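Local coordinates for protein putative alkaline phosphatase (Pseudomonas fluorescens, PDB 4F1V) that binds phosphate with high affinity in the periplasm and probably delivers it, as the PstS component, to the membrane part of an ABC transporter for import, at residues A[95-100]-A[203-208]; A[139-144]-A[183-188]; A[86-91]-A[266-271]; A[270-275]-A[289-294]. All coordinates share one frame; numbering follows the deposited sequence. Where two conformers were deposited one is given.

Contact 1 of 4, residues A[95-100]-A[203-208]; sequences VAIPFN and GRITYM
Ala96 bridges Met208 and Phe99 bridges Ile205 in antiparallel pairings, the end-to-end directions of segments 95-100 and 203-208 lying 156° apart. Ala96 N donates to Met208 O at 2.9 Å, whereas the return bond from Met208 N to Ala96 O is weak, bent to 125°. Between the bridges Pro98 has no N-H to give, yet its O accepts from Thr206 N at 3.1 Å. Ile97 CA makes a CA-H...O contact of 3.3 Å with Thr206 O. Further on, Asn100 N bonds to Arg204 O at 2.8 Å, and Asn100 O faces both Gly203 and Arg204, a G1 beta bulge in which glycine readily takes the positive phi. Strands 99-100 and 204-205 belong to the mixed sheet of one lobe of this Venus flytrap protein. Ile97 chi1 (-53°) puts CG2 anti to the backbone N, where it meets Ile205 CG1 at 3.8 Å; separately, Ile97 CD1 touches Tyr207 CB at 4.1 Å. An alanine here would probably open a gap beside Ile205, Tyr207 and Phe152 of helix 147-159. Pro98 crosses Met208 at about a right angle, its CD 3.7 Å from Met208 CB, while the Thr206 and Tyr207 hydroxyls turn to Val140 O and Thr149 OG1.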
loop_
_atom_site.group_PDB
_atom_site.type_symbol
_atom_site.label_atom_id
_atom_site.label_comp_id
_atom_site.label_asym_id
_atom_site.label_seq_id
_atom_site.Cartn_x
_atom_site.Cartn_y
_atom_site.Cartn_z
ATOM N N VAL A 95 -2.700 6.965 -4.655
ATOM C CA VAL A 95 -1.598 7.616 -4.005
ATOM C C VAL A 95 -1.779 9.133 -4.241
ATOM O O VAL A 95 -1.779 9.575 -5.411
ATOM C CB VAL A 95 -0.226 7.146 -4.533
ATOM C CG1 VAL A 95 0.898 7.938 -3.833
ATOM C CG2 VAL A 95 -0.066 5.653 -4.361
ATOM N N ALA A 96 -2.000 9.866 -3.165
ATOM C CA ALA A 96 -2.282 11.312 -3.216
ATOM C C ALA A 96 -0.955 12.140 -3.180
ATOM O O ALA A 96 0.059 11.637 -2.705
ATOM C CB ALA A 96 -3.175 11.671 -2.018
ATOM N N ILE A 97 -1.088 13.382 -3.623
ATOM C CA ILE A 97 0.023 14.323 -3.686
ATOM C C ILE A 97 -0.365 15.585 -2.878
ATOM O O ILE A 97 -0.697 16.636 -3.443
ATOM C CB ILE A 97 0.387 14.680 -5.152
ATOM C CG1 ILE A 97 0.638 13.421 -6.007
ATOM C CG2 ILE A 97 1.639 15.584 -5.182
ATOM C CD1 ILE A 97 1.744 12.510 -5.586
ATOM N N PRO A 98 -0.351 15.476 -1.528
ATOM C CA PRO A 98 -0.640 16.644 -0.700
ATOM C C PRO A 98 0.579 17.598 -0.707
ATOM O O PRO A 98 1.712 17.184 -0.842
ATOM C CB PRO A 98 -0.919 16.053 0.679
ATOM C CG PRO A 98 0.002 14.828 0.700
ATOM C CD PRO A 98 -0.063 14.289 -0.710
ATOM N N PHE A 99 0.258 18.888 -0.473
ATOM C CA PHE A 99 1.283 19.898 -0.436
ATOM C C PHE A 99 0.879 21.033 0.512
ATOM O O PHE A 99 -0.315 21.202 0.790
ATOM C CB PHE A 99 1.606 20.447 -1.844
ATOM C CG PHE A 99 0.429 21.131 -2.512
ATOM C CD1 PHE A 99 0.183 22.487 -2.341
ATOM C CD2 PHE A 99 -0.501 20.410 -3.297
ATOM C CE1 PHE A 99 -0.913 23.109 -2.896
ATOM C CE2 PHE A 99 -1.595 21.021 -3.836
ATOM C CZ PHE A 99 -1.822 22.379 -3.649
ATOM N N ASN A 100 1.865 21.792 0.957
ATOM C CA ASN A 100 1.685 22.931 1.826
ATOM C C ASN A 100 2.176 24.197 1.127
ATOM O O ASN A 100 3.355 24.547 1.200
ATOM C CB ASN A 100 2.475 22.692 3.145
ATOM C CG ASN A 100 2.410 23.874 4.048
ATOM O OD1 ASN A 100 1.444 24.636 4.018
ATOM N ND2 ASN A 100 3.450 24.085 4.838
ATOM N N GLY A 203 5.978 25.517 1.240
ATOM C CA GLY A 203 6.274 25.085 -0.089
ATOM C C GLY A 203 6.637 23.595 -0.254
ATOM O O GLY A 203 7.291 23.244 -1.238
ATOM N N ARG A 204 6.192 22.762 0.678
ATOM C CA ARG A 204 6.523 21.330 0.694
ATOM C C ARG A 204 5.506 20.521 -0.039
ATOM O O ARG A 204 4.311 20.870 -0.096
ATOM C CB ARG A 204 6.728 20.861 2.162
ATOM C CG ARG A 204 7.972 21.467 2.778
ATOM C CD ARG A 204 8.220 21.009 4.190
ATOM N NE ARG A 204 9.472 21.645 4.663
ATOM C CZ ARG A 204 10.162 21.206 5.708
ATOM N NH1 ARG A 204 9.740 20.269 6.509
ATOM N NH2 ARG A 204 11.308 21.781 5.944
ATOM N N ILE A 205 5.927 19.387 -0.589
ATOM C CA ILE A 205 5.064 18.489 -1.358
ATOM C C ILE A 205 5.524 17.036 -1.081
ATOM O O ILE A 205 6.698 16.797 -0.837
ATOM C CB ILE A 205 5.138 18.817 -2.900
ATOM C CG1 ILE A 205 4.077 18.049 -3.685
ATOM C CG2 ILE A 205 6.539 18.637 -3.456
ATOM C CD1 ILE A 205 3.815 18.718 -5.036
ATOM N N THR A 206 4.605 16.088 -1.165
ATOM C CA THR A 206 4.955 14.667 -0.942
ATOM C C THR A 206 3.943 13.770 -1.675
ATOM O O THR A 206 3.047 14.254 -2.361
ATOM C CB THR A 206 5.019 14.367 0.576
ATOM O OG1 THR A 206 5.667 13.112 0.800
ATOM C CG2 THR A 206 3.669 14.322 1.212
ATOM N N TYR A 207 4.153 12.458 -1.464
ATOM C CA TYR A 207 3.259 11.401 -1.907
ATOM C C TYR A 207 2.738 10.693 -0.659
ATOM O O TYR A 207 3.443 10.594 0.354
ATOM C CB TYR A 207 3.998 10.410 -2.858
ATOM C CG TYR A 207 5.227 9.794 -2.228
ATOM C CD1 TYR A 207 5.158 8.573 -1.571
ATOM C CD2 TYR A 207 6.440 10.478 -2.228
ATOM C CE1 TYR A 207 6.275 8.023 -0.937
ATOM C CE2 TYR A 207 7.556 9.915 -1.607
ATOM C CZ TYR A 207 7.492 8.708 -0.974
ATOM O OH TYR A 207 8.592 8.202 -0.323
ATOM N N MET A 208 1.475 10.205 -0.702
ATOM C CA MET A 208 0.836 9.863 0.587
ATOM C C MET A 208 -0.391 8.979 0.430
ATOM O O MET A 208 -1.191 9.120 -0.516
ATOM C CB MET A 208 0.396 11.189 1.257
ATOM C CG MET A 208 -0.165 11.108 2.657
ATOM S SD MET A 208 0.884 10.259 3.872
ATOM C CE MET A 208 2.357 11.235 3.735
#

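Contact 2 of 4, residues A[139-144]-A[183-188]; sequences VVYRSE and AGAVAA. With PI (hydrogenphosphate ion), chain B.
Val140 pairs with Val186 and Tyr141 with Ala187 across the two adjacent, parallel strands of a beta-alpha-beta crossover, 139-142 and 186-188, joined through helix 147-159. Their axes approach to 4.7 Å. The ladder alternates between strands: Val139 O accepts from Val186 N, Val186 O from Tyr141 N, Tyr141 O from Ala188 N, and Ala188 O from Ser143 N at 2.8 Å, so the pairing outlasts strand 139-142. Tyr141 chi1 (70°) sends CG toward strand 186-188. Ala187 CA sits above one face of the ring, offset to the rim, and Ala187 CB is 3.6 Å from Tyr141 CZ. Arg142 still pairs with Ala188 through the backbone, but its side chain points away from that strand and bends at chi2 (-77°) and chi3 (-67°). Its guanidinium binds hydrogenphosphate with two nitrogens, NH2 to O2 at 2.8 Å and NH1 to O3 at 2.9 Å. Glu144 grips the same group side-on, OE1 taking Arg142 NE at 3.0 Å and OE2 taking Arg142 NH2 at 2.8 Å, which limits rotation of the guanidinium. An alanine in place of Arg142 would probably deprive the anion of two donors and leave the Glu144 carboxylate without its charged mate. Thr9, Ser33, Ser146 and Thr148, with the Leu10 and Gly147 amides, also bond the anion in this PstS-type phosphate pocket.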
loop_
_atom_site.group_PDB
_atom_site.type_symbol
_atom_site.label_atom_id
_atom_site.label_comp_id
_atom_site.label_asym_id
_atom_site.label_seq_id
_atom_site.Cartn_x
_atom_site.Cartn_y
_atom_site.Cartn_z
ATOM N N VAL A 139 10.734 18.817 -1.465
ATOM C CA VAL A 139 10.125 17.489 -1.497
ATOM C C VAL A 139 10.365 16.794 -0.133
ATOM O O VAL A 139 11.479 16.740 0.348
ATOM C CB VAL A 139 10.783 16.681 -2.637
ATOM C CG1 VAL A 139 10.338 15.207 -2.559
ATOM C CG2 VAL A 139 10.385 17.306 -3.975
ATOM N N VAL A 140 9.289 16.228 0.409
ATOM C CA VAL A 140 9.351 15.390 1.609
ATOM C C VAL A 140 9.123 13.932 1.174
ATOM O O VAL A 140 8.282 13.655 0.318
ATOM C CB VAL A 140 8.274 15.797 2.653
ATOM C CG1 VAL A 140 8.449 14.982 3.937
ATOM C CG2 VAL A 140 8.350 17.287 2.959
ATOM N N TYR A 141 9.896 12.997 1.709
ATOM C CA TYR A 141 9.851 11.596 1.314
ATOM C C TYR A 141 10.037 10.722 2.557
ATOM O O TYR A 141 10.465 11.155 3.606
ATOM C CB TYR A 141 10.859 11.283 0.214
ATOM C CG TYR A 141 12.290 11.349 0.712
ATOM C CD1 TYR A 141 12.950 10.204 1.137
ATOM C CD2 TYR A 141 12.964 12.555 0.772
ATOM C CE1 TYR A 141 14.235 10.220 1.615
ATOM C CE2 TYR A 141 14.238 12.617 1.314
ATOM C CZ TYR A 141 14.901 11.466 1.726
ATOM O OH TYR A 141 16.195 11.495 2.231
ATOM N N ARG A 142 9.727 9.417 2.382
ATOM C CA ARG A 142 9.830 8.459 3.489
ATOM C C ARG A 142 11.258 7.985 3.678
ATOM O O ARG A 142 11.884 7.460 2.742
ATOM C CB ARG A 142 8.869 7.254 3.230
ATOM C CG ARG A 142 7.406 7.628 3.365
ATOM C CD ARG A 142 6.976 7.760 4.820
ATOM N NE ARG A 142 6.996 6.474 5.525
ATOM C CZ ARG A 142 6.045 5.555 5.373
ATOM N NH1 ARG A 142 4.923 5.822 4.682
ATOM N NH2 ARG A 142 6.210 4.358 5.943
ATOM N N SER A 143 11.754 8.115 4.894
ATOM C CA SER A 143 13.085 7.684 5.234
ATOM C C SER A 143 13.335 6.190 5.194
ATOM O O SER A 143 14.441 5.737 4.948
ATOM C CB SER A 143 13.441 8.176 6.676
ATOM O OG SER A 143 12.663 7.506 7.659
ATOM N N GLU A 144 12.285 5.427 5.489
ATOM C CA GLU A 144 12.390 3.995 5.760
ATOM C C GLU A 144 11.769 3.202 4.590
ATOM O O GLU A 144 11.330 3.724 3.598
ATOM C CB GLU A 144 11.746 3.638 7.113
ATOM C CG GLU A 144 10.260 3.479 7.220
ATOM C CD GLU A 144 9.413 4.742 7.179
ATOM O OE1 GLU A 144 9.704 5.716 6.453
ATOM O OE2 GLU A 144 8.292 4.687 7.817
ATOM N N ALA A 183 17.828 18.601 -4.392
ATOM C CA ALA A 183 18.466 19.353 -3.340
ATOM C C ALA A 183 17.428 19.814 -2.318
ATOM O O ALA A 183 16.330 20.225 -2.659
ATOM C CB ALA A 183 19.222 20.550 -3.940
ATOM N N GLY A 184 17.786 19.721 -1.033
ATOM C CA GLY A 184 16.933 20.215 0.016
ATOM C C GLY A 184 15.827 19.279 0.435
ATOM O O GLY A 184 14.991 19.631 1.290
ATOM N N ALA A 185 15.721 18.090 -0.183
ATOM C CA ALA A 185 14.627 17.183 0.170
ATOM C C ALA A 185 14.713 16.783 1.670
ATOM O O ALA A 185 15.817 16.690 2.225
ATOM C CB ALA A 185 14.672 15.941 -0.679
ATOM N N VAL A 186 13.571 16.575 2.263
ATOM C CA VAL A 186 13.401 16.273 3.703
ATOM C C VAL A 186 12.882 14.847 3.876
ATOM O O VAL A 186 11.832 14.501 3.321
ATOM C CB VAL A 186 12.409 17.276 4.345
ATOM C CG1 VAL A 186 12.119 16.897 5.802
ATOM C CG2 VAL A 186 12.976 18.693 4.262
ATOM N N ALA A 187 13.587 14.020 4.631
ATOM C CA ALA A 187 13.183 12.686 5.014
ATOM C C ALA A 187 12.323 12.717 6.276
ATOM O O ALA A 187 12.624 13.453 7.209
ATOM C CB ALA A 187 14.359 11.779 5.245
ATOM N N ALA A 188 11.291 11.891 6.352
ATOM C CA ALA A 188 10.511 11.712 7.585
ATOM C C ALA A 188 10.023 10.253 7.604
ATOM O O ALA A 188 10.054 9.541 6.621
ATOM C CB ALA A 188 9.368 12.717 7.689
HETATM P P PI B . 3.834 2.203 4.441
HETATM O O1 PI B . 4.718 0.976 4.217
HETATM O O2 PI B . 3.928 2.701 5.885
HETATM O O3 PI B . 4.194 3.309 3.441
HETATM O O4 PI B . 2.354 1.785 4.208
HETATM O O HOH W 1 13.447 19.218 -2.393
#

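Contact 3 of 4, residues A[86-91]-A[266-271]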
loop_
_atom_site.group_PDB
_atom_site.type_symbol
_atom_site.label_atom_id
_atom_site.label_comp_id
_atom_site.label_asym_id
_atom_site.label_seq_id
_atom_site.Cartn_x
_atom_site.Cartn_y
_atom_site.Cartn_z
ATOM N N ILE A 86 0.706 -16.881 3.177
ATOM C CA ILE A 86 -0.377 -16.351 2.362
ATOM C C ILE A 86 -0.135 -14.836 2.201
ATOM O O ILE A 86 0.063 -14.132 3.183
ATOM C CB ILE A 86 -1.729 -16.607 3.040
ATOM C CG1 ILE A 86 -2.011 -18.117 3.120
ATOM C CG2 ILE A 86 -2.851 -15.830 2.321
ATOM C CD1 ILE A 86 -3.214 -18.495 3.996
ATOM N N GLN A 87 -0.192 -14.366 0.950
ATOM C CA GLN A 87 -0.095 -12.923 0.628
ATOM C C GLN A 87 -1.327 -12.604 -0.246
ATOM O O GLN A 87 -1.495 -13.206 -1.308
ATOM C CB GLN A 87 1.171 -12.649 -0.133
ATOM C CG GLN A 87 1.371 -11.132 -0.401
ATOM C CD GLN A 87 2.637 -10.801 -1.203
ATOM O OE1 GLN A 87 3.392 -9.873 -0.880
ATOM N NE2 GLN A 87 2.859 -11.552 -2.281
ATOM N N VAL A 88 -2.175 -11.663 0.214
ATOM C CA VAL A 88 -3.414 -11.379 -0.533
ATOM C C VAL A 88 -3.688 -9.887 -0.480
ATOM O O VAL A 88 -3.443 -9.229 0.523
ATOM C CB VAL A 88 -4.652 -12.103 0.010
ATOM C CG1 VAL A 88 -4.669 -13.565 -0.399
ATOM C CG2 VAL A 88 -4.779 -11.989 1.550
ATOM N N PRO A 89 -4.259 -9.318 -1.568
ATOM C CA PRO A 89 -4.725 -7.899 -1.485
ATOM C C PRO A 89 -5.759 -7.749 -0.405
ATOM O O PRO A 89 -6.635 -8.611 -0.249
ATOM C CB PRO A 89 -5.347 -7.678 -2.871
ATOM C CG PRO A 89 -4.500 -8.570 -3.717
ATOM C CD PRO A 89 -4.450 -9.862 -2.896
ATOM N N SER A 90 -5.693 -6.590 0.265
ATOM C CA SER A 90 -6.692 -6.169 1.237
ATOM C C SER A 90 -7.721 -5.207 0.643
ATOM O O SER A 90 -8.906 -5.474 0.659
ATOM C CB SER A 90 -5.956 -5.545 2.422
ATOM O OG SER A 90 -6.916 -5.109 3.382
ATOM N N VAL A 91 -7.217 -4.094 0.089
ATOM C CA VAL A 91 -8.019 -3.040 -0.514
ATOM C C VAL A 91 -7.191 -2.393 -1.652
ATOM O O VAL A 91 -6.002 -2.490 -1.685
ATOM C CB VAL A 91 -8.472 -1.943 0.490
ATOM C CG1 VAL A 91 -9.183 -2.563 1.694
ATOM C CG2 VAL A 91 -7.269 -1.113 0.990
ATOM N N ASP A 266 3.259 -14.631 -4.831
ATOM C CA ASP A 266 3.472 -13.445 -5.658
ATOM C C ASP A 266 2.317 -13.236 -6.660
ATOM O O ASP A 266 2.036 -12.105 -7.042
ATOM C CB ASP A 266 4.798 -13.582 -6.418
ATOM C CG ASP A 266 5.156 -12.341 -7.219
ATOM O OD1 ASP A 266 5.027 -12.357 -8.460
ATOM O OD2 ASP A 266 5.590 -11.364 -6.574
ATOM N N ALA A 267 1.649 -14.323 -7.100
ATOM C CA ALA A 267 0.602 -14.219 -8.103
ATOM C C ALA A 267 -0.610 -13.509 -7.594
ATOM O O ALA A 267 -1.482 -13.106 -8.399
ATOM C CB ALA A 267 0.264 -15.580 -8.612
ATOM N N TRP A 268 -0.781 -13.382 -6.277
ATOM C CA TRP A 268 -1.984 -12.842 -5.691
ATOM C C TRP A 268 -2.037 -11.318 -5.647
ATOM O O TRP A 268 -3.098 -10.758 -5.493
ATOM C CB TRP A 268 -2.130 -13.393 -4.266
ATOM C CG TRP A 268 -2.728 -14.802 -4.296
ATOM C CD1 TRP A 268 -2.045 -15.989 -4.435
ATOM C CD2 TRP A 268 -4.107 -15.145 -4.269
ATOM N NE1 TRP A 268 -2.925 -17.033 -4.493
ATOM C CE2 TRP A 268 -4.202 -16.583 -4.408
ATOM C CE3 TRP A 268 -5.311 -14.425 -4.139
ATOM C CZ2 TRP A 268 -5.433 -17.254 -4.386
ATOM C CZ3 TRP A 268 -6.526 -15.101 -4.158
ATOM C CH2 TRP A 268 -6.569 -16.493 -4.297
ATOM N N VAL A 269 -0.860 -10.661 -5.679
ATOM C CA VAL A 269 -0.835 -9.176 -5.544
ATOM C C VAL A 269 -0.683 -8.560 -6.922
ATOM O O VAL A 269 0.399 -8.625 -7.532
ATOM C CB VAL A 269 0.307 -8.685 -4.630
ATOM C CG1 VAL A 269 0.333 -7.157 -4.626
ATOM C CG2 VAL A 269 0.116 -9.256 -3.235
ATOM N N PRO A 270 -1.725 -7.912 -7.453
ATOM C CA PRO A 270 -1.562 -7.249 -8.752
ATOM C C PRO A 270 -0.706 -6.011 -8.572
ATOM O O PRO A 270 -0.829 -5.302 -7.576
ATOM C CB PRO A 270 -3.003 -6.806 -9.129
ATOM C CG PRO A 270 -3.897 -7.631 -8.202
ATOM C CD PRO A 270 -3.088 -7.778 -6.928
ATOM N N VAL A 271 0.135 -5.740 -9.564
ATOM C CA VAL A 271 0.848 -4.509 -9.610
ATOM C C VAL A 271 0.589 -3.810 -10.935
ATOM O O VAL A 271 0.370 -4.433 -11.972
ATOM C CB VAL A 271 2.342 -4.637 -9.334
ATOM C CG1 VAL A 271 2.586 -5.249 -7.966
ATOM C CG2 VAL A 271 3.077 -5.396 -10.409
HETATM O O HOH W 2 5.206 -11.142 -3.851
#
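Trp268 O is buried against the ring of Pro89 and has no hydrogen-bonding partner anywhere in the model. Pro89 CD lies 3.1 Å from it; Pro89 was deposited in two conformers, so the exact closeness is doubtful. No direct hydrogen bond joins the strand segment 86-91 to the loop segment 266-271, and the evidence for the contact is apolar touch plus one water. Trp268 CB is directed at the strand and comes to 3.0 Å from Gln87 O. Its indole NE1 is satisfied elsewhere, by Arg262 O, and the ring also meets that of Phe349 in helix 339-349. Val88 CG1, likewise in one of two conformers, touches Trp268 CE3 at 3.9 Å. Gln87 extends along its whole aliphatic chain, with CG anti to the backbone N (chi1 -176°), and crosses Val269 at about a right angle. Val269 CG2 lies over the amide plane, 3.6 Å from Gln87 CD, while bonds of OE1 to Leu66 N and NE2 to Pro265 O fix the amide's rotation. Gln87 NE2 also donates to a water at 2.9 Å, which donates to Asp266 OD2 in the conformer given; Asp266 has a second one, so this link is less certain. Pro89 CG packs on Pro270 CD at 3.6 Å. The chemistry implies a fit mainly by shape: proline has no N-H to offer, the buried Trp268 carbonyl goes unmatched, and the polar link passes through water.

Contact 4 of 4, residues A[270-275]-A[289-294]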
loop_
_atom_site.group_PDB
_atom_site.type_symbol
_atom_site.label_atom_id
_atom_site.label_comp_id
_atom_site.label_asym_id
_atom_site.label_seq_id
_atom_site.Cartn_x
_atom_site.Cartn_y
_atom_site.Cartn_z
ATOM N N PRO A 270 -1.725 -7.912 -7.453
ATOM C CA PRO A 270 -1.562 -7.249 -8.752
ATOM C C PRO A 270 -0.706 -6.011 -8.572
ATOM O O PRO A 270 -0.829 -5.302 -7.576
ATOM C CB PRO A 270 -3.003 -6.806 -9.129
ATOM C CG PRO A 270 -3.897 -7.631 -8.202
ATOM C CD PRO A 270 -3.088 -7.778 -6.928
ATOM N N VAL A 271 0.135 -5.740 -9.564
ATOM C CA VAL A 271 0.848 -4.509 -9.610
ATOM C C VAL A 271 0.589 -3.810 -10.935
ATOM O O VAL A 271 0.370 -4.433 -11.972
ATOM C CB VAL A 271 2.342 -4.637 -9.334
ATOM C CG1 VAL A 271 2.586 -5.249 -7.966
ATOM C CG2 VAL A 271 3.077 -5.396 -10.409
ATOM N N PHE A 272 0.591 -2.476 -10.871
ATOM C CA PHE A 272 0.568 -1.632 -12.047
ATOM C C PHE A 272 1.979 -1.382 -12.515
ATOM O O PHE A 272 2.965 -1.536 -11.722
ATOM C CB PHE A 272 -0.216 -0.315 -11.745
ATOM C CG PHE A 272 -1.670 -0.538 -11.541
ATOM C CD1 PHE A 272 -2.170 -0.924 -10.282
ATOM C CD2 PHE A 272 -2.567 -0.413 -12.606
ATOM C CE1 PHE A 272 -3.532 -1.153 -10.133
ATOM C CE2 PHE A 272 -3.913 -0.634 -12.428
ATOM C CZ PHE A 272 -4.415 -1.026 -11.193
ATOM N N GLY A 273 2.161 -1.002 -13.769
ATOM C CA GLY A 273 3.483 -0.850 -14.330
ATOM C C GLY A 273 3.368 -0.318 -15.739
ATOM O O GLY A 273 2.351 0.216 -16.174
ATOM N N PRO A 274 4.476 -0.423 -16.496
ATOM C CA PRO A 274 4.520 0.154 -17.848
ATOM C C PRO A 274 3.479 -0.437 -18.778
ATOM O O PRO A 274 3.080 -1.619 -18.643
ATOM C CB PRO A 274 5.927 -0.208 -18.308
ATOM C CG PRO A 274 6.747 -0.332 -17.051
ATOM C CD PRO A 274 5.772 -1.005 -16.097
ATOM N N ASP A 275 3.089 0.413 -19.725
ATOM C CA ASP A 275 2.221 0.027 -20.778
ATOM C C ASP A 275 2.766 -1.199 -21.576
ATOM O O ASP A 275 3.906 -1.416 -21.726
ATOM C CB ASP A 275 1.963 1.178 -21.786
ATOM C CG ASP A 275 1.214 2.356 -21.232
ATOM O OD1 ASP A 275 0.667 2.252 -20.152
ATOM O OD2 ASP A 275 1.253 3.418 -21.953
ATOM N N PRO A 289 -4.656 8.682 -12.007
ATOM C CA PRO A 289 -3.751 7.670 -12.591
ATOM C C PRO A 289 -2.922 6.870 -11.598
ATOM O O PRO A 289 -2.379 5.838 -11.971
ATOM C CB PRO A 289 -2.865 8.485 -13.532
ATOM C CG PRO A 289 -2.831 9.854 -12.923
ATOM C CD PRO A 289 -4.210 10.073 -12.396
ATOM N N ILE A 290 -2.679 7.383 -10.353
ATOM C CA ILE A 290 -1.735 6.740 -9.455
ATOM C C ILE A 290 -2.446 5.883 -8.449
ATOM O O ILE A 290 -3.208 6.405 -7.581
ATOM C CB ILE A 290 -0.817 7.738 -8.701
ATOM C CG1 ILE A 290 -0.402 8.947 -9.575
ATOM C CG2 ILE A 290 0.417 6.994 -8.192
ATOM C CD1 ILE A 290 0.446 9.956 -8.840
ATOM N N LEU A 291 -2.286 4.562 -8.504
ATOM C CA LEU A 291 -3.071 3.629 -7.695
ATOM C C LEU A 291 -2.278 2.311 -7.518
ATOM O O LEU A 291 -1.285 2.042 -8.211
ATOM C CB LEU A 291 -4.466 3.381 -8.266
ATOM C CG LEU A 291 -4.571 2.372 -9.421
ATOM C CD1 LEU A 291 -6.019 2.298 -9.898
ATOM C CD2 LEU A 291 -3.667 2.684 -10.611
ATOM N N GLY A 292 -2.808 1.457 -6.628
ATOM C CA GLY A 292 -2.312 0.083 -6.456
ATOM C C GLY A 292 -3.033 -0.590 -5.324
ATOM O O GLY A 292 -4.141 -0.155 -4.958
ATOM N N PHE A 293 -2.462 -1.679 -4.796
ATOM C CA PHE A 293 -3.063 -2.454 -3.712
ATOM C C PHE A 293 -2.197 -2.405 -2.473
ATOM O O PHE A 293 -0.962 -2.341 -2.532
ATOM C CB PHE A 293 -3.303 -3.945 -4.113
ATOM C CG PHE A 293 -4.352 -4.073 -5.188
ATOM C CD1 PHE A 293 -4.019 -3.989 -6.535
ATOM C CD2 PHE A 293 -5.679 -4.201 -4.825
ATOM C CE1 PHE A 293 -5.009 -4.060 -7.507
ATOM C CE2 PHE A 293 -6.662 -4.275 -5.800
ATOM C CZ PHE A 293 -6.336 -4.233 -7.142
ATOM N N THR A 294 -2.880 -2.479 -1.319
ATOM C CA THR A 294 -2.197 -2.809 -0.048
ATOM C C THR A 294 -2.694 -4.181 0.397
ATOM O O THR A 294 -3.840 -4.539 0.105
ATOM C CB THR A 294 -2.413 -1.710 0.992
ATOM O OG1 THR A 294 -1.668 -2.035 2.161
ATOM C CG2 THR A 294 -3.859 -1.484 1.378
HETATM O O HOH W 3 -0.138 -3.003 -6.128
#
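Phe272 CG stands anti to its carbonyl carbon (chi1 -68°) and Leu291 CG lies between its own backbone N and carbonyl carbon (chi1 81°), and these torsions help bring ring and branch together. Leu291 CD2 ends up 3.6 Å from the centroid of the Phe272 ring and only 3° off the ring normal, a CH-pi contact over the centre of the face. The same side chain adds a second touch near the rim, where Leu291 CG lies 3.7 Å from Phe272 CE1. Phe293 CG takes the same rotation as that of Phe272, and the two rings approach more loosely, CE1 to CE1 at 4.2 Å. Pro270 crosses Phe293 at about a right angle; its CD lies over one face, and Pro270 CB is 3.8 Å from Phe293 CE1. No direct hydrogen bond joins the segments. Instead one water donates to Pro270 O at 2.8 Å and accepts from Phe293 N at 3.0 Å, satisfying two backbone atoms that do not pair with each other. Tyr283, Val254 and helix 248-252 complete this apolar cluster. It is a hydrophobic core layer, in which strand 291-299 of the five-stranded mixed sheet is packed through side chains against the short two-stranded parallel sheet begun by strand 272-273.

How the contacts relate
Contacts 1 and 2, centres 11 Å apart, share the four-stranded mixed sheet: strands 204-205 and 138-142 are neighbours there, and Ile205 O meets Val140 N. Contacts 3 and 4, 12 Å apart, share Pro270 and Val271, and their strands 85-94 and 291-299 are neighbours in the five-stranded sheet. Along the chain, contact 3 spans contact 1, which in turn spans contact 2; contact 4 follows both of these. Contacts 2 and 3 lie 28 Å apart, centre to centre, on opposite sides of the chain's centre. Val95 N meets Ile290 O where contacts 1 and 4 touch, consistent with paired chain crossings linking two lobes around phosphate in a Venus flytrap protein.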